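Long-range contacts in probable M18-family aminopeptidase 1 (Thermotoga maritima, PDB 2GLF), which probably acts as a metal-dependent aminopeptidase, removing residues from the N-terminal end of peptides with zinc as its expected metal, manganese being bound in this crystal: residues A[17-22]-A[254-259]; A[47-52]-A[63-68]; A[75-80]-A[268-273]; A[86-91]-A[318-323]; A[261-266]-A[442-447]. All blocks are in the same frame, centred on the assembly; numbering follows the deposited sequence.

Contact 1. Residues A[17-22]-A[254-259]; sequences EAFSKE and AYTALR
At the crossing of helices 13-29 and 248-263, Phe19 and Glu22 meet Tyr255 and Arg259; the second helix also carries Asp249, which binds manganese in this structure. The segment axes stay 11.8 Å apart, running at 114° to each other, and long side chains bridge the distance. Phe19, with CG anti to the backbone N (chi1 -167°), carries its ring up against the side chains of the second helix: CE1 lies over one face of the Arg259 guanidinium, offset toward the rim, while Thr256 CG2 is 4.2 Å from Phe19 CE2 at the edge of the ring. The rings of Phe19 and Tyr255 meet obliquely, their closest atoms CZ and CE2 4.1 Å apart. Arg259 is bent at chi2 and chi3, and its CG lies over one face of its own helix neighbour Tyr255. Its guanidinium forms a salt bridge with Glu22, crossing that side chain at about a right angle. Arg259 NH1 reaches Glu22 OE2 at 2.9 Å from above the carboxylate plane, and Arg259 NH2 gives Glu22 OE2 a weak bond of 3.0 Å. Arg259 NH1 also donates to Tyr255 OH at 2.9 Å. Tyr440 of helix 433-449 stacks on Phe19, and Phe26 on Tyr255. These bonds probably limit the guanidinium's rotation against the Phe19 ring, and Glu22 probably offsets part of its charge.

Contact 2. Residues A[47-52]-A[63-68]; sequences SGFVPL and TVYAVN
Phe49 lays its ring under the side chain of Thr63, whose CB sits over the ring centre 4.2 Å away, nearly on the normal, in a CH-pi contact. Val64 O lies at the edge of the same ring, in its plane, 3.4 Å from Phe49 CD2. Just ahead of strand 64-67, Thr63 OG1 donates to Gly48 O at 3.2 Å. The backbones then run as a short parallel pair at the margin of the mixed sheet, strand 50-51 being outermost within this chain. Val50 N binds Thr63 O, Tyr65 N binds Val50 O weakly, and Leu52 N closes the pairing on Tyr65 O at 3.1 Å. With CG between the backbone N and the carbonyl carbon (chi1 69°), the Tyr65 ring lies against segment 47-52: Val50 C and Pro51 N lie over one face, Phe49 CB meets the edge 3.5 Å from Tyr65 CD2, and Pro51 CG lies 3.7 Å from Tyr65 OH. That hydroxyl is hydrogen-bonded to Asp45. An alanine in place of Tyr65 would probably leave Asp45 without its phenol partner and open a gap between Phe49 CB and the Pro51 ring. Leu52 CD1 rests on Val64 CG2 at 3.8 Å, and Leu52 also packs on helix 292-303.

Contact 3. Residues A[75-80]-A[268-273]; sequences AFRVVD and KSIGVI
Ala75 and Val272 exchange a pair of straight backbone bonds: Ala75 N to Val272 O and Val272 N back to Ala75 O, each 2.8 Å long. They belong to antiparallel strands 73-77 and 270-275 of the mixed central sheet, whose segment axes lie 4.7 Å apart at 178°. The next hydrogen-bonded pair, Arg77 with Ile270, is less even, with Arg77 N on Ile270 O at 2.9 Å and a weak return bond from Ile270 N to Arg77 O. Next to this pair, Ser269 adds its side chain. Ser269 OG, placed anti to the carbonyl carbon (chi1 -73°), meets two N-H groups: it accepts from Val79 N at 2.9 Å, 167° at the hydrogen, and more weakly from Asp80 N, tying down the loop that follows strand 73-77. Between the two hydrogen-bonded pairs Phe76 faces Gly271, their CA atoms 4.1 Å apart. A CB on the glycine would point to the Phe76 side of the sheet and would probably crowd both Phe76 CD2 and Ala75 O; on that side Phe76 packs on helix 292-303. On the other face, Ala75, Ile270 and Val272 touch Leu261 of helix 248-263, and Arg77 NH1 binds the carbonyls of Leu261 and Ala264 at the helix end. Arg77 and Ile270 lie side by side, pointing the same way: Ile270 CG1 meets Arg77 CB at 3.8 Å, and Ile270 CD1 lies 4.1 Å from Arg77 CD.

Contact 4. Residues A[86-91]-A[318-323]; sequences LNLVVA and ENTSVI
Thr320 and Ile323 each lose about 62 Å² to segment 86-91, and Leu88 loses nearly as much to the other segment. Thr320 stands just ahead of strand 321-329. Its OG1, beside the backbone N (chi1 -65°), accepts from Leu86 N at 2.8 Å and is also hydrogen-bonded to Val316 O, so one hydroxyl joins the entry of one strand to the end of helix 310-318. Leu86 lies alongside it, pointing the same way. A valine in place of Thr320 would probably leave Leu86 N without its acceptor and Val316 O without this hydroxyl. Leu88 CD1 comes within 4.5 Å of Thr320 CG2, and its backbone pairs in parallel with Val322: Leu88 N reaches Ser321 O at 3.1 Å, and Ile323 N returns to Leu88 O at 2.8 Å. Ile323 O accepts from Val90 N at 2.9 Å. The Ile323 side chain shares a face with Val89, and helix 433-449 covers both. On the other face Val90 CG2 meets Val322 CG1 at 4.2 Å. These parallel strands lie mid-sheet and lead on to the metal ligands His92 and Asp326. The backbone bonds from Leu88 on and the aliphatic contacts set the register leading to both ligands, and the Thr320 hydroxyl adds a side-chain bond at the start.

Contact 5. Residues A[261-266]-A[442-447]; sequences LLSANP and AYRSLM
Helix 248-263 gives out at Ser263, and Ala264, the first residue to leave helical angles, comes closest to helix 433-449, with its CA 5.7 Å from that of Arg444. The chain continues past Asn265 as a loop. Arg444 extends fully from CG to NE, with CG anti to the backbone N (chi1 174°), and reaches the helix end at Ser263. Its guanidinium lies with one face against Ser263 O, 3.2 Å from Arg444 CZ; that carbonyl stands over the flat group, offset toward its rim, and the angles are poor for a hydrogen bond. Ser263 OG is 3.6 Å from Arg444 NH1, and both atoms are hydrogen-bonded to Tyr440 OH. Asn265 ND2 approaches from the guanidinium edge, near its plane, 3.7 Å from Arg444 NH2, the amide plane turned 69° from it. Nearer the helix, Ala264 CB touches Arg444 CG at 4.2 Å. The two helices lie on one face of the central sheet of this alpha/beta fold, where Leu261 and Met447 both rest on Ile270 and Val272 of strand 270-275. Met447, modelled as selenomethionine, has SE 3.9 Å from Leu261 N, and the bend at chi3 brings its CE to Leu261 CD1 at 4.1 Å. Asn265 N binds Glu448 OE1, one turn beyond Arg444.

Contacts 2, 3 and 4 pair neighbouring strands of one mixed sheet, from the edge strand 50-51 through 64-67, 73-77, 270-275 and 87-92 to 321-329. The centres of contacts 2 and 3 are 11 Å apart, those of 3 and 4 only 9 Å. Contacts 1 and 5, 13 Å apart, share helix 248-263 on one face of that sheet: Ala257 packs on Val272 and Val89, and Arg77 of contact 3 binds the helix end in contact 5. Along the chain contact 2 nests inside the loop closed by contact 1, whereas contacts 3, 4 and 5 interleave. Together they build one alpha/beta core whose strands and helix carry manganese ligands such as His92, Asp249 and Asp326.

Contact 1. Residues A[17-22]-A[254-259]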
# COMPACT_ATOMS: atom_id res chain seq x y z
N GLU A 17 -1.91 30.24 48.78
CA GLU A 17 -3.35 30.36 48.60
C GLU A 17 -3.76 31.80 48.30
O GLU A 17 -4.49 32.07 47.35
CB GLU A 17 -4.08 29.88 49.85
CG GLU A 17 -4.40 28.42 49.83
CD GLU A 17 -5.20 28.05 48.61
OE1 GLU A 17 -6.27 28.66 48.40
OE2 GLU A 17 -4.76 27.15 47.86
N ALA A 18 -3.28 32.72 49.14
CA ALA A 18 -3.59 34.13 48.97
C ALA A 18 -3.19 34.60 47.58
O ALA A 18 -3.99 35.19 46.86
CB ALA A 18 -2.87 34.95 50.03
N PHE A 19 -1.95 34.31 47.21
CA PHE A 19 -1.41 34.71 45.92
C PHE A 19 -2.13 34.08 44.73
O PHE A 19 -2.24 34.70 43.66
CB PHE A 19 0.08 34.38 45.82
CG PHE A 19 0.76 35.04 44.66
CD1 PHE A 19 1.01 36.41 44.67
CD2 PHE A 19 1.08 34.31 43.53
CE1 PHE A 19 1.57 37.04 43.57
CE2 PHE A 19 1.64 34.93 42.42
CZ PHE A 19 1.88 36.31 42.44
N SER A 20 -2.61 32.85 44.90
CA SER A 20 -3.32 32.17 43.81
C SER A 20 -4.70 32.78 43.68
O SER A 20 -5.24 32.89 42.57
CB SER A 20 -3.44 30.67 44.10
OG SER A 20 -4.32 30.42 45.18
N LYS A 21 -5.28 33.19 44.80
CA LYS A 21 -6.59 33.81 44.77
C LYS A 21 -6.50 35.13 44.02
O LYS A 21 -7.42 35.50 43.27
CB LYS A 21 -7.13 34.02 46.18
CG LYS A 21 -7.82 32.79 46.75
CD LYS A 21 -8.69 33.15 47.95
CE LYS A 21 -9.70 32.05 48.28
NZ LYS A 21 -9.06 30.76 48.67
N GLU A 22 -5.39 35.85 44.20
CA GLU A 22 -5.18 37.13 43.54
C GLU A 22 -4.95 36.92 42.04
O GLU A 22 -5.42 37.71 41.21
CB GLU A 22 -3.99 37.83 44.18
CG GLU A 22 -4.26 38.25 45.62
CD GLU A 22 -2.99 38.45 46.43
OE1 GLU A 22 -3.10 38.90 47.59
OE2 GLU A 22 -1.89 38.16 45.91
N ALA A 254 2.81 36.92 32.90
CA ALA A 254 2.53 38.34 32.85
C ALA A 254 2.13 38.81 34.24
O ALA A 254 2.56 39.87 34.70
CB ALA A 254 1.41 38.61 31.87
N TYR A 255 1.31 38.02 34.92
CA TYR A 255 0.85 38.39 36.25
C TYR A 255 1.96 38.32 37.29
O TYR A 255 2.10 39.24 38.09
CB TYR A 255 -0.30 37.50 36.70
CG TYR A 255 -0.93 37.97 37.98
CD1 TYR A 255 -1.68 39.14 38.02
CD2 TYR A 255 -0.76 37.26 39.17
CE1 TYR A 255 -2.25 39.60 39.21
CE2 TYR A 255 -1.32 37.71 40.37
CZ TYR A 255 -2.06 38.88 40.38
OH TYR A 255 -2.61 39.34 41.56
N THR A 256 2.72 37.24 37.28
CA THR A 256 3.81 37.07 38.24
C THR A 256 4.86 38.17 38.09
O THR A 256 5.41 38.64 39.07
CB THR A 256 4.50 35.69 38.10
OG1 THR A 256 4.77 35.42 36.72
CG2 THR A 256 3.63 34.60 38.69
N ALA A 257 5.13 38.58 36.85
CA ALA A 257 6.10 39.64 36.60
C ALA A 257 5.53 40.99 37.03
O ALA A 257 6.24 41.82 37.58
CB ALA A 257 6.48 39.67 35.13
N LEU A 258 4.25 41.20 36.77
CA LEU A 258 3.59 42.44 37.15
C LEU A 258 3.70 42.59 38.66
O LEU A 258 4.10 43.64 39.17
CB LEU A 258 2.12 42.41 36.76
CG LEU A 258 1.41 43.74 36.46
CD1 LEU A 258 -0.06 43.57 36.77
CD2 LEU A 258 1.99 44.87 37.28
N ARG A 259 3.34 41.53 39.39
CA ARG A 259 3.40 41.56 40.84
C ARG A 259 4.82 41.74 41.36
O ARG A 259 5.03 42.37 42.39
CB ARG A 259 2.77 40.28 41.42
CG ARG A 259 1.26 40.20 41.24
CD ARG A 259 0.54 41.29 42.03
NE ARG A 259 0.76 41.10 43.46
CZ ARG A 259 0.23 40.10 44.16
NH1 ARG A 259 -0.57 39.22 43.57
NH2 ARG A 259 0.52 39.96 45.44

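Contact 2. Residues A[47-52]-A[63-68]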
# COMPACT_ATOMS: atom_id res chain seq x y z
N SER A 47 -0.92 51.90 42.50
CA SER A 47 0.53 51.69 42.55
C SER A 47 1.31 52.98 42.26
O SER A 47 2.48 53.10 42.61
CB SER A 47 0.96 50.61 41.55
OG SER A 47 0.32 49.38 41.82
N GLY A 48 0.66 53.92 41.58
CA GLY A 48 1.28 55.19 41.29
C GLY A 48 2.07 55.35 40.00
O GLY A 48 3.04 56.10 39.97
N PHE A 49 1.68 54.67 38.94
CA PHE A 49 2.39 54.81 37.69
C PHE A 49 1.70 55.86 36.83
O PHE A 49 0.51 56.14 37.01
CB PHE A 49 2.41 53.49 36.91
CG PHE A 49 3.46 52.51 37.37
CD1 PHE A 49 3.43 51.97 38.64
CD2 PHE A 49 4.45 52.09 36.48
CE1 PHE A 49 4.37 51.00 39.02
CE2 PHE A 49 5.39 51.13 36.85
CZ PHE A 49 5.35 50.59 38.12
N VAL A 50 2.45 56.43 35.88
CA VAL A 50 1.89 57.41 34.96
C VAL A 50 2.44 57.19 33.56
O VAL A 50 3.56 56.68 33.39
CB VAL A 50 2.22 58.86 35.38
CG1 VAL A 50 1.48 59.20 36.66
CG2 VAL A 50 3.72 59.04 35.55
N PRO A 51 1.66 57.56 32.54
CA PRO A 51 2.04 57.41 31.13
C PRO A 51 3.36 58.10 30.80
O PRO A 51 3.49 59.31 30.98
CB PRO A 51 0.88 58.07 30.39
CG PRO A 51 -0.26 57.91 31.32
CD PRO A 51 0.35 58.21 32.65
N LEU A 52 4.34 57.34 30.31
CA LEU A 52 5.62 57.92 29.92
C LEU A 52 5.30 59.15 29.07
O LEU A 52 4.22 59.22 28.47
CB LEU A 52 6.43 56.92 29.09
CG LEU A 52 7.83 57.35 28.63
CD1 LEU A 52 8.67 57.64 29.84
CD2 LEU A 52 8.47 56.26 27.79
N THR A 63 8.33 55.94 37.31
CA THR A 63 7.50 54.75 37.49
C THR A 63 6.48 54.92 36.38
O THR A 63 5.31 55.23 36.60
CB THR A 63 6.82 54.75 38.87
OG1 THR A 63 6.04 55.95 39.01
CG2 THR A 63 7.85 54.70 39.98
N VAL A 64 6.96 54.73 35.15
CA VAL A 64 6.15 54.91 33.96
C VAL A 64 5.74 53.66 33.22
O VAL A 64 6.16 52.56 33.55
CB VAL A 64 6.91 55.79 32.95
CG1 VAL A 64 7.17 57.16 33.55
CG2 VAL A 64 8.22 55.10 32.58
N TYR A 65 4.90 53.86 32.21
CA TYR A 65 4.44 52.77 31.38
C TYR A 65 3.93 53.32 30.06
O TYR A 65 3.37 54.41 30.00
CB TYR A 65 3.32 51.97 32.08
CG TYR A 65 2.01 52.70 32.24
CD1 TYR A 65 1.23 53.02 31.12
CD2 TYR A 65 1.55 53.08 33.50
CE1 TYR A 65 0.01 53.70 31.27
CE2 TYR A 65 0.34 53.76 33.66
CZ TYR A 65 -0.42 54.07 32.54
OH TYR A 65 -1.59 54.78 32.69
N ALA A 66 4.13 52.56 28.99
CA ALA A 66 3.68 52.97 27.68
C ALA A 66 2.76 51.88 27.13
O ALA A 66 3.11 50.70 27.15
CB ALA A 66 4.87 53.16 26.76
N VAL A 67 1.58 52.29 26.67
CA VAL A 67 0.63 51.36 26.09
C VAL A 67 0.85 51.46 24.59
O VAL A 67 0.82 52.56 24.05
CB VAL A 67 -0.82 51.77 26.41
CG1 VAL A 67 -1.80 50.75 25.82
CG2 VAL A 67 -1.00 51.90 27.90
N ASN A 68 1.10 50.35 23.91
CA ASN A 68 1.33 50.40 22.47
C ASN A 68 0.05 50.78 21.74
O ASN A 68 -0.17 51.96 21.44
CB ASN A 68 1.87 49.07 21.95
CG ASN A 68 2.28 49.14 20.49
OD1 ASN A 68 3.09 48.34 20.02
ND2 ASN A 68 1.71 50.09 19.76

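Contact 3. Residues A[75-80]-A[268-273]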
# COMPACT_ATOMS: atom_id res chain seq x y z
N ALA A 75 6.09 48.61 31.16
CA ALA A 75 6.11 49.35 32.41
C ALA A 75 7.51 49.38 32.98
O ALA A 75 8.14 48.33 33.15
CB ALA A 75 5.15 48.72 33.40
N PHE A 76 8.01 50.57 33.29
CA PHE A 76 9.34 50.68 33.86
C PHE A 76 9.32 51.34 35.23
O PHE A 76 8.32 51.91 35.66
CB PHE A 76 10.26 51.51 32.96
CG PHE A 76 10.31 51.04 31.54
CD1 PHE A 76 9.54 51.66 30.56
CD2 PHE A 76 11.12 49.96 31.17
CE1 PHE A 76 9.57 51.21 29.24
CE2 PHE A 76 11.16 49.51 29.86
CZ PHE A 76 10.38 50.13 28.89
N ARG A 77 10.45 51.20 35.90
CA ARG A 77 10.69 51.80 37.20
C ARG A 77 12.13 52.25 37.09
O ARG A 77 13.04 51.62 37.63
CB ARG A 77 10.51 50.79 38.34
CG ARG A 77 9.06 50.56 38.72
CD ARG A 77 8.93 49.67 39.94
NE ARG A 77 9.58 50.25 41.11
CZ ARG A 77 9.70 49.63 42.28
NH1 ARG A 77 9.23 48.40 42.45
NH2 ARG A 77 10.32 50.23 43.29
N VAL A 78 12.33 53.32 36.32
CA VAL A 78 13.66 53.88 36.11
C VAL A 78 14.10 54.37 37.47
O VAL A 78 13.38 55.12 38.14
CB VAL A 78 13.62 55.05 35.12
CG1 VAL A 78 14.99 55.65 34.98
CG2 VAL A 78 13.12 54.56 33.77
N VAL A 79 15.29 53.95 37.89
CA VAL A 79 15.81 54.30 39.19
C VAL A 79 17.25 54.79 39.13
O VAL A 79 17.83 55.19 40.15
CB VAL A 79 15.68 53.07 40.13
CG1 VAL A 79 16.38 53.31 41.44
CG2 VAL A 79 14.21 52.77 40.38
N ASP A 80 17.83 54.78 37.94
CA ASP A 80 19.19 55.24 37.76
C ASP A 80 19.39 55.62 36.30
O ASP A 80 18.43 55.75 35.55
CB ASP A 80 20.18 54.15 38.15
CG ASP A 80 21.56 54.70 38.50
OD1 ASP A 80 22.02 55.64 37.81
OD2 ASP A 80 22.18 54.19 39.46
N LYS A 268 18.81 48.68 40.50
CA LYS A 268 19.10 49.05 39.12
C LYS A 268 17.72 49.19 38.47
O LYS A 268 16.78 48.51 38.86
CB LYS A 268 19.89 47.90 38.50
CG LYS A 268 20.15 47.97 37.01
CD LYS A 268 20.85 46.68 36.56
CE LYS A 268 21.23 46.73 35.10
NZ LYS A 268 21.90 45.47 34.64
N SER A 269 17.58 50.08 37.49
CA SER A 269 16.28 50.24 36.84
C SER A 269 15.72 48.87 36.47
O SER A 269 16.46 47.98 36.06
CB SER A 269 16.40 51.08 35.57
OG SER A 269 16.62 52.46 35.85
N ILE A 270 14.41 48.71 36.60
CA ILE A 270 13.77 47.45 36.24
C ILE A 270 12.53 47.73 35.40
O ILE A 270 12.11 48.87 35.26
CB ILE A 270 13.34 46.64 37.47
CG1 ILE A 270 12.27 47.41 38.25
CG2 ILE A 270 14.55 46.35 38.33
CD1 ILE A 270 11.59 46.61 39.34
N GLY A 271 11.93 46.68 34.86
CA GLY A 271 10.74 46.87 34.05
C GLY A 271 10.18 45.59 33.48
O GLY A 271 10.84 44.55 33.49
N VAL A 272 8.95 45.67 32.98
CA VAL A 272 8.27 44.52 32.38
C VAL A 272 7.57 44.94 31.09
O VAL A 272 6.88 45.96 31.06
CB VAL A 272 7.21 43.92 33.33
CG1 VAL A 272 6.59 42.71 32.68
CG2 VAL A 272 7.83 43.54 34.66
N ILE A 273 7.74 44.17 30.03
CA ILE A 273 7.09 44.48 28.76
C ILE A 273 6.14 43.34 28.38
O ILE A 273 6.48 42.17 28.49
CB ILE A 273 8.12 44.69 27.66
CG1 ILE A 273 9.11 45.75 28.12
CG2 ILE A 273 7.44 45.16 26.39
CD1 ILE A 273 10.33 45.81 27.25

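Contact 4. Residues A[86-91]-A[318-323]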
# COMPACT_ATOMS: atom_id res chain seq x y z
N LEU A 86 19.08 47.70 32.56
CA LEU A 86 17.97 47.42 33.46
C LEU A 86 17.64 45.94 33.48
O LEU A 86 18.11 45.18 32.64
CB LEU A 86 16.73 48.25 33.08
CG LEU A 86 16.17 48.38 31.66
CD1 LEU A 86 14.98 49.35 31.69
CD2 LEU A 86 17.23 48.90 30.70
N ASN A 87 16.86 45.54 34.48
CA ASN A 87 16.45 44.15 34.62
C ASN A 87 15.01 44.03 34.14
O ASN A 87 14.07 44.39 34.84
CB ASN A 87 16.55 43.71 36.08
CG ASN A 87 17.97 43.32 36.47
OD1 ASN A 87 18.91 43.48 35.68
ND2 ASN A 87 18.12 42.79 37.68
N LEU A 88 14.85 43.53 32.92
CA LEU A 88 13.54 43.37 32.33
C LEU A 88 13.11 41.92 32.27
O LEU A 88 13.90 41.03 31.98
CB LEU A 88 13.52 43.90 30.91
CG LEU A 88 13.80 45.37 30.65
CD1 LEU A 88 13.79 45.59 29.14
CD2 LEU A 88 12.77 46.24 31.35
N VAL A 89 11.84 41.69 32.55
CA VAL A 89 11.27 40.36 32.44
C VAL A 89 10.17 40.62 31.40
O VAL A 89 9.40 41.57 31.55
CB VAL A 89 10.70 39.88 33.79
CG1 VAL A 89 9.76 40.92 34.34
CG2 VAL A 89 9.98 38.56 33.62
N VAL A 90 10.13 39.83 30.34
CA VAL A 90 9.14 40.04 29.29
C VAL A 90 8.25 38.83 29.06
O VAL A 90 8.68 37.69 29.22
CB VAL A 90 9.81 40.39 27.96
CG1 VAL A 90 10.62 41.66 28.12
CG2 VAL A 90 10.70 39.25 27.49
N ALA A 91 7.00 39.10 28.68
CA ALA A 91 6.03 38.05 28.40
C ALA A 91 5.05 38.49 27.32
O ALA A 91 5.09 39.63 26.85
CB ALA A 91 5.29 37.69 29.67
N GLU A 318 23.54 46.77 25.87
CA GLU A 318 24.77 46.03 26.16
C GLU A 318 24.66 45.44 27.57
O GLU A 318 25.03 44.29 27.82
CB GLU A 318 25.96 46.98 26.09
CG GLU A 318 27.11 46.46 25.25
CD GLU A 318 27.65 45.15 25.77
OE1 GLU A 318 26.89 44.16 25.77
OE2 GLU A 318 28.83 45.13 26.19
N ASN A 319 24.19 46.26 28.50
CA ASN A 319 23.96 45.83 29.87
C ASN A 319 22.49 45.48 29.78
O ASN A 319 21.93 45.45 28.68
CB ASN A 319 24.19 46.99 30.84
CG ASN A 319 25.56 47.64 30.66
OD1 ASN A 319 26.59 46.96 30.68
ND2 ASN A 319 25.57 48.95 30.47
N THR A 320 21.83 45.22 30.90
CA THR A 320 20.41 44.86 30.87
C THR A 320 20.24 43.35 30.71
O THR A 320 20.50 42.78 29.66
CB THR A 320 19.64 45.53 29.69
OG1 THR A 320 19.62 46.95 29.87
CG2 THR A 320 18.20 45.00 29.62
N SER A 321 19.78 42.73 31.78
CA SER A 321 19.55 41.30 31.78
C SER A 321 18.08 41.12 31.45
O SER A 321 17.22 41.78 32.03
CB SER A 321 19.87 40.73 33.16
OG SER A 321 21.14 41.17 33.59
N VAL A 322 17.79 40.24 30.50
CA VAL A 322 16.41 39.99 30.11
C VAL A 322 15.98 38.58 30.49
O VAL A 322 16.67 37.61 30.20
CB VAL A 322 16.19 40.20 28.59
CG1 VAL A 322 14.76 39.85 28.21
CG2 VAL A 322 16.49 41.63 28.20
N ILE A 323 14.85 38.49 31.18
CA ILE A 323 14.30 37.21 31.57
C ILE A 323 13.08 37.03 30.67
O ILE A 323 12.13 37.81 30.73
CB ILE A 323 13.80 37.21 33.03
CG1 ILE A 323 14.94 37.58 33.98
CG2 ILE A 323 13.21 35.83 33.37
CD1 ILE A 323 16.04 36.58 34.02

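Contact 5. Residues A[261-266]-A[442-447]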
# COMPACT_ATOMS: atom_id res chain seq x y z
N LEU A 261 7.32 43.30 39.66
CA LEU A 261 7.66 44.68 39.33
C LEU A 261 7.17 45.62 40.41
O LEU A 261 7.91 46.50 40.86
CB LEU A 261 7.01 45.10 38.00
CG LEU A 261 7.22 46.58 37.61
CD1 LEU A 261 8.69 46.79 37.31
CD2 LEU A 261 6.38 46.95 36.40
N LEU A 262 5.93 45.42 40.83
CA LEU A 262 5.31 46.27 41.84
C LEU A 262 5.86 46.17 43.27
O LEU A 262 5.79 47.14 44.02
CB LEU A 262 3.80 46.01 41.88
CG LEU A 262 3.02 46.25 40.59
CD1 LEU A 262 1.54 46.15 40.87
CD2 LEU A 262 3.36 47.61 40.02
N SER A 263 6.41 45.01 43.64
CA SER A 263 6.91 44.86 45.00
C SER A 263 8.41 44.71 45.13
O SER A 263 8.93 44.42 46.21
CB SER A 263 6.22 43.67 45.67
OG SER A 263 6.62 42.46 45.05
N ALA A 264 9.12 44.92 44.04
CA ALA A 264 10.56 44.79 44.11
C ALA A 264 11.23 46.04 44.70
O ALA A 264 10.68 47.14 44.67
CB ALA A 264 11.12 44.51 42.71
N ASN A 265 12.42 45.83 45.27
CA ASN A 265 13.22 46.92 45.83
C ASN A 265 14.41 46.93 44.88
O ASN A 265 15.43 46.28 45.13
CB ASN A 265 13.65 46.58 47.25
CG ASN A 265 12.47 46.40 48.17
OD1 ASN A 265 11.66 47.31 48.34
ND2 ASN A 265 12.36 45.22 48.77
N PRO A 266 14.28 47.64 43.75
CA PRO A 266 15.31 47.76 42.73
C PRO A 266 16.61 48.39 43.20
O PRO A 266 16.62 49.21 44.11
CB PRO A 266 14.64 48.60 41.65
CG PRO A 266 13.18 48.39 41.89
CD PRO A 266 13.10 48.43 43.38
N ALA A 442 11.02 34.20 42.10
CA ALA A 442 12.17 34.18 41.21
C ALA A 442 12.29 35.50 40.43
O ALA A 442 13.35 36.12 40.41
CB ALA A 442 12.07 33.01 40.24
N TYR A 443 11.19 35.93 39.81
CA TYR A 443 11.18 37.17 39.04
C TYR A 443 11.54 38.41 39.85
O TYR A 443 12.24 39.30 39.35
CB TYR A 443 9.80 37.38 38.41
CG TYR A 443 9.50 36.49 37.23
CD1 TYR A 443 8.24 36.49 36.65
CD2 TYR A 443 10.48 35.64 36.70
CE1 TYR A 443 7.95 35.67 35.56
CE2 TYR A 443 10.20 34.82 35.61
CZ TYR A 443 8.93 34.85 35.04
OH TYR A 443 8.63 34.04 33.97
N ARG A 444 11.05 38.48 41.08
CA ARG A 444 11.31 39.62 41.95
C ARG A 444 12.76 39.69 42.39
O ARG A 444 13.39 40.74 42.31
CB ARG A 444 10.41 39.55 43.19
CG ARG A 444 10.70 40.62 44.21
CD ARG A 444 9.78 40.50 45.42
NE ARG A 444 10.20 41.41 46.49
CZ ARG A 444 9.52 41.60 47.61
NH1 ARG A 444 8.38 40.95 47.83
NH2 ARG A 444 9.98 42.45 48.53
N SER A 445 13.27 38.56 42.86
CA SER A 445 14.65 38.51 43.32
C SER A 445 15.64 38.59 42.16
O SER A 445 16.82 38.83 42.37
CB SER A 445 14.88 37.25 44.15
OG SER A 445 14.44 36.10 43.46
N LEU A 446 15.17 38.38 40.93
CA LEU A 446 16.06 38.46 39.79
C LEU A 446 16.17 39.90 39.32
O LEU A 446 17.21 40.32 38.80
CB LEU A 446 15.56 37.58 38.64
CG LEU A 446 15.99 36.12 38.67
CD1 LEU A 446 15.33 35.38 37.53
CD2 LEU A 446 17.51 36.01 38.56
N MSE A 447 15.09 40.66 39.50
CA MSE A 447 15.10 42.07 39.11
C MSE A 447 15.92 42.83 40.13
O MSE A 447 16.62 43.79 39.81
CB MSE A 447 13.68 42.63 39.10
CG MSE A 447 12.72 41.92 38.20
SE MSE A 447 10.91 42.58 38.42
CE MSE A 447 10.61 43.24 36.62